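Local coordinates for putative Lipoprotein (Shewanella oneidensis, PDB 3U24) that is a putative lipoprotein of unknown function that binds zinc and calcium ions and belongs to a family in a clan of metallopeptidase-like proteins, at residues Tyr155-Ala158 against Ala159-Asn162. Sequence-based numbering, arbitrary orientation.
Sequences YYAA and ARGN
From A159 to N162, each backbone N-H reaches back four residues to a carbonyl of Y155-A158, the i to i+4 ladder that defines an alpha-helix, here the last two turns of helix 152-162. The first three rungs are good bonds: A159 N to Y155 O is 3.1 Å, and R160 N to Y156 O and G161 N to A157 O follow in the same way. The fourth, N162 N to A158 O, is weak, its N-H...O angle having fallen to 129°, and N162 N also bonds to A159 O at 3.1 Å, an i to i+3, 3-10-type bond, consistent with a slight tightening of the last turn. Among the side chains, R160 shows how an arginine can fold back along its own helix. Its chain bends at chi3 (-66°), which brings the guanidinium back over the preceding turn, one face above Y156 O, 3.5 Å from the plane. NH1 lies 3.7 Å from Y156 CB, and NH2 the same distance from A157 CA. NH1 is hydrogen-bonded to H220 ND1 of helix 200-234, whose ring also meets that of Y156, so arginine and tyrosine converge on one neighbouring histidine. Replacing R160 by alanine removes the whole guanidinium, which is likely to leave H220 ND1 without this partner and the Y156 carbonyl without its flat cover. Of the two tyrosines, Y155 OH bonds to N122 N, and Y156 OH to N178 OD1 and V123 N, while CD1 of Y155 sits over the centre of the Y156 ring. At the helix end, the N162 amide turns to the loops, ND2 bonding to Y121 OH; a water bridges the last turn, donating to A158 O at 2.8 Å and to N162 OD1.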
ATOM      1  N   TYR A 155       4.233 -15.428  23.851  1.00 20.14           N
ATOM      2  CA  TYR A 155       4.445 -14.651  22.643  1.00 19.18           C
ATOM      3  C   TYR A 155       5.533 -13.623  22.896  1.00 19.06           C
ATOM      4  O   TYR A 155       6.420 -13.522  22.124  1.00 18.27           O
ATOM      5  CB  TYR A 155       3.136 -13.955  22.245  1.00 19.29           C
ATOM      6  CG  TYR A 155       3.225 -13.097  21.023  1.00 18.61           C
ATOM      7  CD1 TYR A 155       3.686 -11.794  21.104  1.00 19.00           C
ATOM      8  CD2 TYR A 155       2.870 -13.588  19.786  1.00 18.82           C
ATOM      9  CE1 TYR A 155       3.774 -10.985  19.960  1.00 19.06           C
ATOM     10  CE2 TYR A 155       2.957 -12.797  18.612  1.00 18.86           C
ATOM     11  CZ  TYR A 155       3.406 -11.498  18.711  1.00 19.32           C
ATOM     12  OH  TYR A 155       3.490 -10.698  17.580  1.00 20.76           O
ATOM     13  N   TYR A 156       5.443 -12.855  23.983  1.00 19.56           N
ATOM     14  CA  TYR A 156       6.434 -11.828  24.231  1.00 20.26           C
ATOM     15  C   TYR A 156       7.786 -12.383  24.773  1.00 20.76           C
ATOM     16  O   TYR A 156       8.833 -11.794  24.481  1.00 20.38           O
ATOM     17  CB  TYR A 156       5.859 -10.708  25.118  1.00 20.54           C
ATOM     18  CG  TYR A 156       4.820  -9.822  24.414  1.00 20.16           C
ATOM     19  CD1 TYR A 156       5.206  -8.917  23.455  1.00 19.81           C
ATOM     20  CD2 TYR A 156       3.466  -9.899  24.726  1.00 20.41           C
ATOM     21  CE1 TYR A 156       4.283  -8.128  22.792  1.00 19.46           C
ATOM     22  CE2 TYR A 156       2.521  -9.100  24.079  1.00 20.15           C
ATOM     23  CZ  TYR A 156       2.953  -8.228  23.095  1.00 19.84           C
ATOM     24  OH  TYR A 156       2.072  -7.389  22.457  1.00 19.96           O
ATOM     25  N   ALA A 157       7.755 -13.473  25.548  1.00 20.56           N
ATOM     26  CA  ALA A 157       9.006 -14.222  25.857  1.00 21.55           C
ATOM     27  C   ALA A 157       9.740 -14.642  24.569  1.00 21.49           C
ATOM     28  O   ALA A 157      10.960 -14.497  24.494  1.00 21.40           O
ATOM     29  CB  ALA A 157       8.764 -15.463  26.761  1.00 21.01           C
ATOM     30  N   ALA A 158       8.996 -15.164  23.585  1.00 21.23           N
ATOM     31  CA  ALA A 158       9.566 -15.521  22.282  1.00 21.69           C
ATOM     32  C   ALA A 158      10.181 -14.283  21.576  1.00 21.67           C
ATOM     33  O   ALA A 158      11.273 -14.335  20.971  1.00 21.38           O
ATOM     34  CB  ALA A 158       8.501 -16.182  21.372  1.00 20.76           C
ATOM     35  N   ALA A 159       9.475 -13.171  21.680  1.00 21.47           N
ATOM     36  CA  ALA A 159       9.929 -11.935  21.067  1.00 21.93           C
ATOM     37  C   ALA A 159      11.300 -11.579  21.637  1.00 22.59           C
ATOM     38  O   ALA A 159      12.223 -11.327  20.890  1.00 22.09           O
ATOM     39  CB  ALA A 159       8.943 -10.799  21.344  1.00 22.01           C
ATOM     40  N   ARG A 160      11.411 -11.598  22.964  1.00 22.87           N
ATOM     41  CA  ARG A 160      12.616 -11.146  23.600  1.00 24.21           C
ATOM     42  C   ARG A 160      13.793 -12.106  23.343  1.00 25.33           C
ATOM     43  O   ARG A 160      14.945 -11.658  23.232  1.00 26.03           O
ATOM     44  CB  ARG A 160      12.397 -10.889  25.092  1.00 23.92           C
ATOM     45  CG  ARG A 160      11.392  -9.774  25.339  1.00 23.61           C
ATOM     46  CD  ARG A 160      11.314  -9.419  26.800  1.00 24.00           C
ATOM     47  NE  ARG A 160      10.780 -10.524  27.568  1.00 24.06           N
ATOM     48  CZ  ARG A 160       9.491 -10.687  27.862  1.00 24.58           C
ATOM     49  NH1 ARG A 160       8.567  -9.818  27.473  1.00 24.73           N
ATOM     50  NH2 ARG A 160       9.104 -11.735  28.559  1.00 24.74           N
ATOM     51  N   GLY A 161      13.490 -13.390  23.201  1.00 26.11           N
ATOM     52  CA  GLY A 161      14.504 -14.410  22.845  1.00 26.96           C
ATOM     53  C   GLY A 161      14.947 -14.341  21.379  1.00 26.98           C
ATOM     54  O   GLY A 161      16.007 -14.820  21.046  1.00 28.81           O
ATOM     55  N   ASN A 162      14.148 -13.749  20.508  1.00 26.16           N
ATOM     56  CA  ASN A 162      14.496 -13.635  19.084  1.00 26.16           C
ATOM     57  C   ASN A 162      15.177 -12.342  18.711  1.00 24.92           C
ATOM     58  O   ASN A 162      15.969 -12.294  17.800  1.00 25.34           O
ATOM     59  CB  ASN A 162      13.244 -13.603  18.225  1.00 27.39           C
ATOM     60  CG  ASN A 162      12.670 -14.942  17.961  1.00 28.37           C
ATOM     61  OD1 ASN A 162      13.274 -15.984  18.258  1.00 29.75           O
ATOM     62  ND2 ASN A 162      11.483 -14.930  17.309  1.00 30.65           N
TER
HETATM   63  O   HOH W   1      12.533 -16.808  20.509  1.00 32.66           O